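PDB 2CO7: putative fimbriae assembly chaperone from Salmonella typhimurium, which probably acts as a periplasmic chaperone that helps fold fimbrial subunits and holds them ready for assembly into Saf fimbriae. Local coordinates for residues 139-150 with 198-208. Numbering follows the deposited sequence.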
ATOM      1  N   PRO B 139     -11.425 -11.475  14.963  1.00 19.59           N
ATOM      2  CA  PRO B 139     -10.132 -12.201  14.956  1.00 20.25           C
ATOM      3  C   PRO B 139      -9.507 -12.228  16.354  1.00 20.34           C
ATOM      4  O   PRO B 139      -9.038 -13.279  16.790  1.00 21.67           O
ATOM      5  CB  PRO B 139      -9.281 -11.396  13.948  1.00 19.98           C
ATOM      6  CG  PRO B 139     -10.385 -10.867  12.931  1.00 19.23           C
ATOM      7  CD  PRO B 139     -11.494 -10.441  13.907  1.00 19.52           C
ATOM      8  N   GLU B 140      -9.526 -11.104  17.082  1.00 20.74           N
ATOM      9  CA  GLU B 140      -8.796 -11.083  18.343  0.50 19.98           C
ATOM     10  C   GLU B 140      -9.397 -12.019  19.398  1.00 20.39           C
ATOM     11  O   GLU B 140      -8.666 -12.507  20.257  1.00 20.35           O
ATOM     12  CB  GLU B 140      -8.586  -9.656  18.858  0.50 20.41           C
ATOM     13  CG  GLU B 140      -9.806  -9.001  19.467  0.50 19.56           C
ATOM     14  CD  GLU B 140      -9.574  -7.549  19.925  0.50 20.09           C
ATOM     15  OE1 GLU B 140      -8.429  -7.147  20.242  0.50 16.37           O
ATOM     16  OE2 GLU B 140     -10.579  -6.813  20.008  0.50 22.20           O
ATOM     17  N   ASP B 141     -10.697 -12.312  19.289  1.00 19.09           N
ATOM     18  CA  ASP B 141     -11.355 -13.296  20.131  1.00 20.28           C
ATOM     19  C   ASP B 141     -10.724 -14.680  20.048  1.00 20.15           C
ATOM     20  O   ASP B 141     -10.748 -15.409  21.021  1.00 19.96           O
ATOM     21  CB  ASP B 141     -12.825 -13.403  19.753  1.00 20.98           C
ATOM     22  CG  ASP B 141     -13.626 -12.175  20.128  1.00 23.46           C
ATOM     23  OD1 ASP B 141     -14.738 -12.015  19.550  1.00 21.83           O
ATOM     24  OD2 ASP B 141     -13.162 -11.386  21.015  1.00 19.79           O
ATOM     25  N   VAL B 142     -10.198 -15.023  18.868  1.00 21.07           N
ATOM     26  CA  VAL B 142      -9.666 -16.372  18.577  1.00 22.42           C
ATOM     27  C   VAL B 142      -8.194 -16.379  18.167  1.00 22.70           C
ATOM     28  O   VAL B 142      -7.683 -17.429  17.732  1.00 23.50           O
ATOM     29  CB  VAL B 142     -10.543 -17.171  17.521  1.00 21.22           C
ATOM     30  CG1 VAL B 142     -11.936 -17.504  18.112  1.00 22.53           C
ATOM     31  CG2 VAL B 142     -10.719 -16.412  16.204  1.00 22.30           C
ATOM     32  N   ALA B 143      -7.509 -15.240  18.298  1.00 23.76           N
ATOM     33  CA  ALA B 143      -6.107 -15.104  17.840  1.00 24.88           C
ATOM     34  C   ALA B 143      -5.111 -15.941  18.661  1.00 26.54           C
ATOM     35  O   ALA B 143      -4.009 -16.258  18.179  1.00 27.39           O
ATOM     36  CB  ALA B 143      -5.672 -13.626  17.796  1.00 25.55           C
ATOM     37  N   GLY B 144      -5.510 -16.324  19.878  1.00 26.20           N
ATOM     38  CA  GLY B 144      -4.752 -17.265  20.707  1.00 26.74           C
ATOM     39  C   GLY B 144      -4.798 -18.691  20.168  1.00 26.84           C
ATOM     40  O   GLY B 144      -4.176 -19.597  20.741  1.00 27.69           O
ATOM     41  N   ASN B 145      -5.534 -18.910  19.074  1.00 26.04           N
ATOM     42  CA  ASN B 145      -5.569 -20.242  18.466  1.00 25.65           C
ATOM     43  C   ASN B 145      -4.600 -20.456  17.337  1.00 24.27           C
ATOM     44  O   ASN B 145      -4.561 -21.541  16.764  1.00 23.27           O
ATOM     45  CB  ASN B 145      -6.972 -20.614  18.060  1.00 26.81           C
ATOM     46  CG  ASN B 145      -7.850 -20.834  19.254  1.00 27.22           C
ATOM     47  OD1 ASN B 145      -7.361 -21.007  20.383  1.00 28.46           O
ATOM     48  ND2 ASN B 145      -9.142 -20.829  19.033  1.00 31.21           N
ATOM     49  N   LEU B 146      -3.793 -19.430  17.060  1.00 22.79           N
ATOM     50  CA  LEU B 146      -2.716 -19.537  16.081  1.00 21.55           C
ATOM     51  C   LEU B 146      -1.728 -20.564  16.587  1.00 21.03           C
ATOM     52  O   LEU B 146      -1.474 -20.613  17.778  1.00 20.94           O
ATOM     53  CB  LEU B 146      -2.020 -18.190  15.879  1.00 22.01           C
ATOM     54  CG  LEU B 146      -2.923 -17.094  15.301  1.00 22.72           C
ATOM     55  CD1 LEU B 146      -2.107 -15.923  14.786  1.00 27.67           C
ATOM     56  CD2 LEU B 146      -3.792 -17.648  14.186  1.00 24.67           C
ATOM     57  N   ARG B 147      -1.221 -21.407  15.692  1.00 19.99           N
ATOM     58  CA  ARG B 147      -0.232 -22.438  16.057  1.00 20.68           C
ATOM     59  C   ARG B 147       1.087 -22.075  15.381  1.00 19.69           C
ATOM     60  O   ARG B 147       1.097 -21.733  14.206  1.00 20.60           O
ATOM     61  CB  ARG B 147      -0.714 -23.824  15.607  1.00 20.29           C
ATOM     62  CG  ARG B 147       0.201 -24.945  16.083  1.00 24.00           C
ATOM     63  CD  ARG B 147      -0.437 -26.318  16.028  1.00 32.38           C
ATOM     64  NE  ARG B 147       0.001 -26.999  14.821  1.00 40.55           N
ATOM     65  CZ  ARG B 147       0.850 -28.018  14.761  1.00 39.93           C
ATOM     66  NH1 ARG B 147       1.372 -28.571  15.855  1.00 43.74           N
ATOM     67  NH2 ARG B 147       1.151 -28.513  13.570  1.00 42.41           N
ATOM     68  N   TRP B 148       2.189 -22.152  16.117  1.00 19.71           N
ATOM     69  CA  TRP B 148       3.495 -21.767  15.610  1.00 19.32           C
ATOM     70  C   TRP B 148       4.411 -22.966  15.625  1.00 19.73           C
ATOM     71  O   TRP B 148       4.381 -23.807  16.548  1.00 18.65           O
ATOM     72  CB  TRP B 148       4.085 -20.589  16.421  1.00 19.08           C
ATOM     73  CG  TRP B 148       3.197 -19.331  16.446  1.00 20.40           C
ATOM     74  CD1 TRP B 148       2.074 -19.127  17.210  1.00 18.71           C
ATOM     75  CD2 TRP B 148       3.384 -18.124  15.685  1.00 19.15           C
ATOM     76  NE1 TRP B 148       1.553 -17.877  16.964  1.00 21.98           N
ATOM     77  CE2 TRP B 148       2.336 -17.239  16.035  1.00 20.34           C
ATOM     78  CE3 TRP B 148       4.345 -17.702  14.746  1.00 19.81           C
ATOM     79  CZ2 TRP B 148       2.225 -15.950  15.491  1.00 19.79           C
ATOM     80  CZ3 TRP B 148       4.232 -16.423  14.203  1.00 19.67           C
ATOM     81  CH2 TRP B 148       3.166 -15.571  14.563  1.00 19.67           C
ATOM     82  N   VAL B 149       5.222 -23.075  14.583  1.00 19.99           N
ATOM     83  CA  VAL B 149       6.173 -24.161  14.473  1.00 20.68           C
ATOM     84  C   VAL B 149       7.476 -23.496  14.060  1.00 21.17           C
ATOM     85  O   VAL B 149       7.482 -22.651  13.167  1.00 20.53           O
ATOM     86  CB  VAL B 149       5.713 -25.209  13.425  1.00 20.43           C
ATOM     87  CG1 VAL B 149       6.661 -26.398  13.385  1.00 21.55           C
ATOM     88  CG2 VAL B 149       4.301 -25.678  13.722  1.00 22.25           C
ATOM     89  N   GLU B 150       8.564 -23.847  14.738  1.00 22.41           N
ATOM     90  CA  GLU B 150       9.897 -23.349  14.375  1.00 24.36           C
ATOM     91  C   GLU B 150      10.771 -24.529  13.991  1.00 25.21           C
ATOM     92  O   GLU B 150      10.937 -25.443  14.786  1.00 25.30           O
ATOM     93  CB  GLU B 150      10.549 -22.586  15.541  1.00 23.60           C
ATOM     94  CG  GLU B 150       9.676 -21.460  16.116  1.00 25.58           C
ATOM     95  CD  GLU B 150      10.306 -20.753  17.313  1.00 25.58           C
ATOM     96  OE1 GLU B 150       9.673 -19.834  17.856  1.00 28.56           O
ATOM     97  OE2 GLU B 150      11.426 -21.111  17.708  1.00 27.95           O
ATOM     98  N   HIS B 198      14.885 -17.687  17.996  1.00 30.35           N
ATOM     99  CA  HIS B 198      14.282 -18.841  18.657  1.00 30.22           C
ATOM    100  C   HIS B 198      13.654 -18.497  20.009  1.00 29.58           C
ATOM    101  O   HIS B 198      14.043 -17.523  20.656  1.00 29.02           O
ATOM    102  CB  HIS B 198      15.313 -19.952  18.832  1.00 30.76           C
ATOM    103  CG  HIS B 198      14.743 -21.329  18.684  1.00 32.84           C
ATOM    104  ND1 HIS B 198      14.620 -22.203  19.743  1.00 35.35           N
ATOM    105  CD2 HIS B 198      14.264 -21.982  17.597  1.00 34.87           C
ATOM    106  CE1 HIS B 198      14.097 -23.340  19.314  1.00 35.52           C
ATOM    107  NE2 HIS B 198      13.868 -23.229  18.016  1.00 35.99           N
ATOM    108  N   GLY B 199      12.661 -19.290  20.412  1.00 28.69           N
ATOM    109  CA  GLY B 199      12.025 -19.131  21.716  1.00 27.47           C
ATOM    110  C   GLY B 199      10.552 -18.770  21.637  1.00 26.52           C
ATOM    111  O   GLY B 199       9.879 -19.025  20.623  1.00 27.03           O
ATOM    112  N   ASP B 200      10.038 -18.170  22.703  1.00 25.21           N
ATOM    113  CA  ASP B 200       8.598 -17.899  22.771  1.00 24.85           C
ATOM    114  C   ASP B 200       8.168 -16.801  21.798  1.00 23.60           C
ATOM    115  O   ASP B 200       8.905 -15.857  21.531  1.00 22.93           O
ATOM    116  CB  ASP B 200       8.165 -17.628  24.215  1.00 25.46           C
ATOM    117  CG  ASP B 200       8.429 -18.831  25.147  1.00 26.76           C
ATOM    118  OD1 ASP B 200       8.510 -19.989  24.675  1.00 28.56           O
ATOM    119  OD2 ASP B 200       8.585 -18.617  26.363  1.00 30.45           O
ATOM    120  N   ILE B 201       6.978 -16.957  21.230  1.00 22.87           N
ATOM    121  CA  ILE B 201       6.489 -16.000  20.274  1.00 21.91           C
ATOM    122  C   ILE B 201       5.509 -15.102  20.983  1.00 21.33           C
ATOM    123  O   ILE B 201       4.730 -15.561  21.823  1.00 21.13           O
ATOM    124  CB  ILE B 201       5.815 -16.709  19.092  1.00 22.32           C
ATOM    125  CG1 ILE B 201       6.800 -17.703  18.482  1.00 23.52           C
ATOM    126  CG2 ILE B 201       5.347 -15.700  18.028  1.00 21.89           C
ATOM    127  CD1 ILE B 201       6.169 -19.023  18.149  1.00 26.18           C
ATOM    128  N   GLU B 202       5.564 -13.816  20.652  1.00 20.79           N
ATOM    129  CA  GLU B 202       4.576 -12.852  21.113  1.00 20.37           C
ATOM    130  C   GLU B 202       4.065 -12.092  19.902  1.00 20.00           C
ATOM    131  O   GLU B 202       4.838 -11.769  19.003  1.00 19.58           O
ATOM    132  CB  GLU B 202       5.171 -11.885  22.148  1.00 19.52           C
ATOM    133  CG  GLU B 202       4.186 -10.783  22.589  1.00 20.67           C
ATOM    134  CD  GLU B 202       4.756  -9.795  23.610  1.00 22.96           C
ATOM    135  OE1 GLU B 202       5.659 -10.184  24.379  1.00 24.44           O
ATOM    136  OE2 GLU B 202       4.298  -8.621  23.642  1.00 26.87           O
ATOM    137  N   TRP B 203       2.765 -11.817  19.873  1.00 19.14           N
ATOM    138  CA  TRP B 203       2.178 -11.082  18.770  1.00 20.14           C
ATOM    139  C   TRP B 203       0.952 -10.327  19.201  1.00 20.08           C
ATOM    140  O   TRP B 203       0.407 -10.573  20.282  1.00 19.13           O
ATOM    141  CB  TRP B 203       1.821 -12.020  17.595  1.00 20.66           C
ATOM    142  CG  TRP B 203       0.712 -13.019  17.881  1.00 21.55           C
ATOM    143  CD1 TRP B 203      -0.593 -12.932  17.485  1.00 24.79           C
ATOM    144  CD2 TRP B 203       0.834 -14.258  18.600  1.00 24.04           C
ATOM    145  NE1 TRP B 203      -1.295 -14.041  17.929  1.00 23.91           N
ATOM    146  CE2 TRP B 203      -0.442 -14.875  18.599  1.00 23.82           C
ATOM    147  CE3 TRP B 203       1.901 -14.914  19.229  1.00 22.40           C
ATOM    148  CZ2 TRP B 203      -0.681 -16.114  19.230  1.00 23.12           C
ATOM    149  CZ3 TRP B 203       1.669 -16.128  19.853  1.00 22.60           C
ATOM    150  CH2 TRP B 203       0.374 -16.717  19.845  1.00 24.31           C
ATOM    151  N   ARG B 204       0.548  -9.398  18.342  1.00 19.82           N
ATOM    152  CA  ARG B 204      -0.716  -8.695  18.468  1.00 20.63           C
ATOM    153  C   ARG B 204      -1.412  -8.782  17.110  1.00 20.76           C
ATOM    154  O   ARG B 204      -0.796  -9.169  16.113  1.00 21.72           O
ATOM    155  CB  ARG B 204      -0.495  -7.240  18.866  1.00 20.34           C
ATOM    156  CG  ARG B 204       0.101  -7.034  20.262  1.00 21.85           C
ATOM    157  CD  ARG B 204       0.610  -5.625  20.376  1.00 24.64           C
ATOM    158  NE  ARG B 204       1.401  -5.375  21.576  1.00 24.75           N
ATOM    159  CZ  ARG B 204       0.933  -4.801  22.683  1.00 25.73           C
ATOM    160  NH1 ARG B 204      -0.345  -4.447  22.768  1.00 25.89           N
ATOM    161  NH2 ARG B 204       1.747  -4.608  23.724  1.00 27.10           N
ATOM    162  N   VAL B 205      -2.698  -8.494  17.089  1.00 20.79           N
ATOM    163  CA  VAL B 205      -3.386  -8.364  15.823  1.00 20.33           C
ATOM    164  C   VAL B 205      -3.890  -6.937  15.686  1.00 19.49           C
ATOM    165  O   VAL B 205      -4.198  -6.284  16.654  1.00 19.47           O
ATOM    166  CB  VAL B 205      -4.537  -9.395  15.597  1.00 21.63           C
ATOM    167  CG1 VAL B 205      -3.968 -10.869  15.607  1.00 23.88           C
ATOM    168  CG2 VAL B 205      -5.648  -9.222  16.619  1.00 22.65           C
ATOM    169  N   ILE B 206      -3.955  -6.462  14.453  1.00 19.22           N
ATOM    170  CA  ILE B 206      -4.585  -5.183  14.208  1.00 18.19           C
ATOM    171  C   ILE B 206      -6.099  -5.474  14.231  1.00 18.15           C
ATOM    172  O   ILE B 206      -6.581  -6.374  13.517  1.00 18.03           O
ATOM    173  CB  ILE B 206      -4.160  -4.583  12.867  1.00 19.00           C
ATOM    174  CG1 ILE B 206      -2.622  -4.440  12.785  1.00 20.21           C
ATOM    175  CG2 ILE B 206      -4.826  -3.184  12.676  1.00 16.52           C
ATOM    176  CD1 ILE B 206      -2.171  -3.959  11.398  1.00 18.15           C
ATOM    177  N   THR B 207      -6.818  -4.763  15.101  1.00 17.77           N
ATOM    178  CA  THR B 207      -8.259  -5.007  15.302  1.00 19.15           C
ATOM    179  C   THR B 207      -9.105  -4.462  14.156  1.00 19.31           C
ATOM    180  O   THR B 207      -8.588  -3.755  13.273  1.00 19.94           O
ATOM    181  CB  THR B 207      -8.791  -4.383  16.637  1.00 18.97           C
ATOM    182  OG1 THR B 207      -8.984  -2.955  16.490  1.00 19.76           O
ATOM    183  CG2 THR B 207      -7.838  -4.684  17.809  1.00 21.37           C
ATOM    184  N   ASP B 208     -10.410  -4.770  14.171  1.00 18.47           N
ATOM    185  CA  ASP B 208     -11.354  -4.185  13.229  1.00 18.72           C
ATOM    186  C   ASP B 208     -11.376  -2.660  13.223  1.00 20.29           C
ATOM    187  O   ASP B 208     -11.825  -2.049  12.248  1.00 20.46           O
ATOM    188  CB  ASP B 208     -12.769  -4.719  13.486  1.00 18.32           C
ATOM    189  CG  ASP B 208     -12.889  -6.222  13.270  1.00 18.94           C
ATOM    190  OD1 ASP B 208     -13.722  -6.833  13.966  1.00 21.38           O
ATOM    191  OD2 ASP B 208     -12.202  -6.802  12.398  1.00 19.29           O
TER
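H198 turns one face of its imidazole to the carboxylate of E150, whose OE2 lies above the ring toward its rim, the two planes 74° apart. The same OE2 takes a weak hydrogen bond from G199 N (3.5 Å). E150 reaches this far because its chain is fully extended beyond CG. At I201 the apolar part of the contact begins: CG2 sits almost exactly over the six-membered ring of W148, 3.7 Å from its centroid, a CH-pi contact. W203 comes next; its CB points at 139-150, and chi1 of 66° swings the indole so that one face meets W148 NE1, which lies 3.3 Å from W203 CH2. The two indoles overlap as an oblique pair, the five-membered ring of W148 against the six-membered ring of W203, planes at 47°. The carbonyl O of A143 meets the edge of W203, 3.5 Å from W203 CZ2, and L146 CD1 approaches W203 NE1 at 3.8 Å. F216 and Y218 of the neighbouring strand 216-218 add further rings to this cluster. V205 then spreads its two methyls, CG1 against A143 CB and CG2 against E140 CB (3.7 Å). Beyond it D208, salt-bridged to R131, lies beside P139. Strands 147-151 and 201-205 belong to different sheets, facing each other across the hydrophobic interior of the C-terminal immunoglobulin-like beta-sandwich of a PapD-family chaperone.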